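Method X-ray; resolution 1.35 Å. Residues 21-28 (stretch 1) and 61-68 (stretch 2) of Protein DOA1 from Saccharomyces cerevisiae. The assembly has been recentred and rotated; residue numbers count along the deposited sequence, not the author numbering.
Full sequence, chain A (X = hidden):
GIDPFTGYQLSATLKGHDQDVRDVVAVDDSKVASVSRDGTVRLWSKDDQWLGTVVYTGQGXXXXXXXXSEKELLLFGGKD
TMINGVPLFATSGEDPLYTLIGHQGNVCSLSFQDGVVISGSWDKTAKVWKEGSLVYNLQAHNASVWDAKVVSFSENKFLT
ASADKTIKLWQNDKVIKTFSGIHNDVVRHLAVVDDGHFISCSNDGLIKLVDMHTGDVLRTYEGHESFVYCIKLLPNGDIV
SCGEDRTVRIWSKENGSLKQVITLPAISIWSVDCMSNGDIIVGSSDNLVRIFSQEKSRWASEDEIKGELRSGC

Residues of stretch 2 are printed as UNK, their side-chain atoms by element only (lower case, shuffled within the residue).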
# COMPACT_ATOMS: atom_id res chain seq x y z
N VAL A 21 -11.58 -4.65 -4.10
CA VAL A 21 -10.38 -4.97 -3.32
C VAL A 21 -9.57 -3.69 -3.17
O VAL A 21 -9.10 -3.10 -4.13
CB VAL A 21 -9.54 -6.05 -4.00
CG1 VAL A 21 -8.31 -6.35 -3.16
CG2 VAL A 21 -10.38 -7.31 -4.21
N ARG A 22 -9.41 -3.24 -1.94
CA ARG A 22 -8.83 -1.94 -1.68
C ARG A 22 -7.35 -1.97 -1.33
O ARG A 22 -6.67 -0.96 -1.46
CB ARG A 22 -9.58 -1.27 -0.55
CG ARG A 22 -11.04 -0.93 -0.86
CD ARG A 22 -11.16 0.17 -1.91
NE ARG A 22 -10.32 1.31 -1.56
CZ ARG A 22 -10.47 2.54 -2.01
NH1 ARG A 22 -11.48 2.84 -2.80
NH2 ARG A 22 -9.61 3.49 -1.62
N ASP A 23 -6.88 -3.11 -0.87
CA ASP A 23 -5.49 -3.25 -0.48
C ASP A 23 -5.09 -4.72 -0.47
O ASP A 23 -5.89 -5.61 -0.13
CB ASP A 23 -5.24 -2.61 0.88
CG ASP A 23 -3.80 -2.07 1.03
OD1 ASP A 23 -3.02 -2.09 0.04
OD2 ASP A 23 -3.45 -1.59 2.13
N VAL A 24 -3.85 -4.98 -0.93
CA VAL A 24 -3.26 -6.31 -1.01
C VAL A 24 -1.86 -6.29 -0.41
O VAL A 24 -1.15 -5.28 -0.46
CB VAL A 24 -3.22 -6.82 -2.47
CG1 VAL A 24 -4.63 -6.87 -3.04
CG2 VAL A 24 -2.35 -5.94 -3.34
N VAL A 25 -1.43 -7.44 0.12
CA VAL A 25 -0.11 -7.56 0.69
C VAL A 25 0.44 -8.95 0.44
O VAL A 25 -0.28 -9.95 0.54
CB VAL A 25 -0.12 -7.19 2.23
CG1 VAL A 25 -0.97 -8.16 3.06
CG2 VAL A 25 1.28 -7.09 2.79
N ALA A 26 1.74 -9.03 0.15
CA ALA A 26 2.46 -10.28 0.12
C ALA A 26 2.76 -10.74 1.55
O ALA A 26 3.22 -9.96 2.41
CB ALA A 26 3.76 -10.10 -0.62
N VAL A 27 2.49 -12.00 1.81
CA VAL A 27 2.86 -12.59 3.07
C VAL A 27 4.15 -13.38 2.84
O VAL A 27 5.16 -13.19 3.53
CB VAL A 27 1.74 -13.47 3.60
CG1 VAL A 27 2.23 -14.31 4.76
CG2 VAL A 27 0.55 -12.59 4.00
N ASP A 28 4.11 -14.29 1.88
CA ASP A 28 5.32 -14.92 1.35
C ASP A 28 5.06 -15.32 -0.10
O ASP A 28 4.00 -14.99 -0.64
CB ASP A 28 5.82 -16.06 2.22
CG ASP A 28 4.85 -17.22 2.34
OD1 ASP A 28 4.21 -17.61 1.35
OD2 ASP A 28 4.76 -17.79 3.44
N UNK A 61 -16.24 -1.26 5.85
CA UNK A 61 -15.36 -1.32 4.70
C UNK A 61 -13.93 -1.43 5.22
O UNK A 61 -13.55 -0.72 6.18
c UNK A 61 -15.48 -0.05 3.86
c UNK A 61 -19.05 -0.51 2.70
c UNK A 61 -17.81 -0.78 3.25
c UNK A 61 -18.36 1.72 2.22
c UNK A 61 -16.82 0.20 3.29
c UNK A 61 -19.32 0.74 2.19
c UNK A 61 -17.12 1.46 2.76
N UNK A 62 -13.15 -2.29 4.60
CA UNK A 62 -11.73 -2.40 4.89
C UNK A 62 -10.96 -1.80 3.71
O UNK A 62 -11.21 -2.15 2.53
c UNK A 62 -11.65 -3.69 7.62
c UNK A 62 -11.52 -5.93 6.51
c UNK A 62 -11.32 -3.84 5.16
c UNK A 62 -11.98 -4.50 6.37
N UNK A 63 -10.04 -0.89 4.04
CA UNK A 63 -9.30 -0.09 3.08
C UNK A 63 -7.80 -0.25 3.09
O UNK A 63 -7.12 0.16 2.15
c UNK A 63 -11.10 1.66 2.85
o UNK A 63 -11.53 1.23 1.78
c UNK A 63 -9.67 1.37 3.26
n UNK A 63 -11.86 2.35 3.71
N UNK A 64 -7.27 -0.87 4.14
CA UNK A 64 -5.84 -1.02 4.30
C UNK A 64 -5.49 -2.36 4.97
O UNK A 64 -6.25 -2.88 5.81
o UNK A 64 -5.91 0.28 6.34
c UNK A 64 -5.29 0.17 5.09
N UNK A 65 -4.32 -2.86 4.63
CA UNK A 65 -3.79 -4.09 5.19
C UNK A 65 -2.26 -4.01 5.18
O UNK A 65 -1.66 -3.34 4.31
c UNK A 65 -3.60 -5.38 2.99
c UNK A 65 -4.06 -6.66 5.12
c UNK A 65 -4.26 -5.34 4.37
N UNK A 66 -1.65 -4.69 6.15
CA UNK A 66 -0.21 -4.95 6.13
C UNK A 66 0.04 -6.23 6.91
O UNK A 66 -0.90 -6.84 7.45
s UNK A 66 0.43 -3.49 8.45
c UNK A 66 0.60 -3.77 6.68
N UNK A 67 1.30 -6.63 6.96
CA UNK A 67 1.65 -7.91 7.53
C UNK A 67 2.82 -7.73 8.51
O UNK A 67 3.87 -7.21 8.14
c UNK A 67 3.74 -10.78 6.66
c UNK A 67 4.13 -12.00 7.14
c UNK A 67 2.48 -10.26 6.98
c UNK A 67 1.65 -11.02 7.79
c UNK A 67 2.03 -8.91 6.44
c UNK A 67 3.28 -12.72 7.97
o UNK A 67 3.65 -13.95 8.49
c UNK A 67 2.04 -12.23 8.28
N UNK A 68 2.57 -8.10 9.77
CA UNK A 68 3.57 -8.12 10.82
C UNK A 68 4.18 -9.52 10.75
O UNK A 68 3.58 -10.53 11.14
o UNK A 68 4.95 -8.77 13.24
c UNK A 68 3.94 -8.02 13.36
c UNK A 68 2.95 -7.84 12.19
o UNK A 68 3.67 -7.43 14.44

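Position 61 carries seven side-chain carbons, one followed by a six-membered ring with no heteroatom. Its CA-to-CB bond points toward stretch 1, yet the nearest approach, CB of 61 to CG of R22, is 6.5 Å, too far for contact. A bare ring on a single carbon is phenylalanine, F61.

Position 62 has four carbons, forked at the second. The side chain makes no contact with stretch 1, and its end leads away; the backbone does the touching, with O of 62 lying 3.6 Å from CB of R22. The late fork identifies leucine, L62.

At position 63 two carbons precede a terminal oxygen and nitrogen. The oxygen lies 3.4 Å from CG of R22. One oxygen and one nitrogen on the second carbon make an amide, and with so short a chain the residue is asparagine, N63. Its OD1 sits obliquely to the R22 guanidinium.

Position 64 has one carbon and one oxygen. The CA-to-CB bond points away overall, although CB is 3.9 Å from OD2 of D23. This is serine, S64.

Position 65 bears three carbons, the first carrying the other two. The nearer branch carbon lies 3.8 Å from CG1 of V25, and the backbone N of 65 is 2.9 Å from OD2 of D23. Branching at CB with carbon alone gives valine, V65; its nearer branch is CG1.

Position 66 shows one carbon and one sulfur; the CA-to-CB bond points away from stretch 1, and CA of 66 is 4.2 Å from CG2 of V25. The residue is cysteine, C66.

Position 67 has a carbon, a six-carbon ring and an oxygen on that ring. Its CB lies 4.1 Å from CG2 of V25, and CG1 of V27 sits over one ring face. The hydroxyl oxygen borne by the ring marks tyrosine, Y67; CZ of Y67 is 3.7 Å from CG1 of V27.

Position 68 ends in a carbon with two oxygens after one preceding carbon, and lies out of reach of stretch 1. This short carboxylate is aspartate, D68.

The two strands run nearly parallel, 3° apart, but the sole hydrogen bond between the stretches is accepted by a side chain: V65 N donates to D23 OD2 (2.9 Å, 153°). Beyond this polar link the contact becomes apolar, with V25 packing against V65 and Y67. V27 CG1 completes it with a CH-pi contact, 4.0 Å from the centroid of the Y67 ring and 21° off its normal.

Stretch 2, residues 61-68: FLNSVCYD
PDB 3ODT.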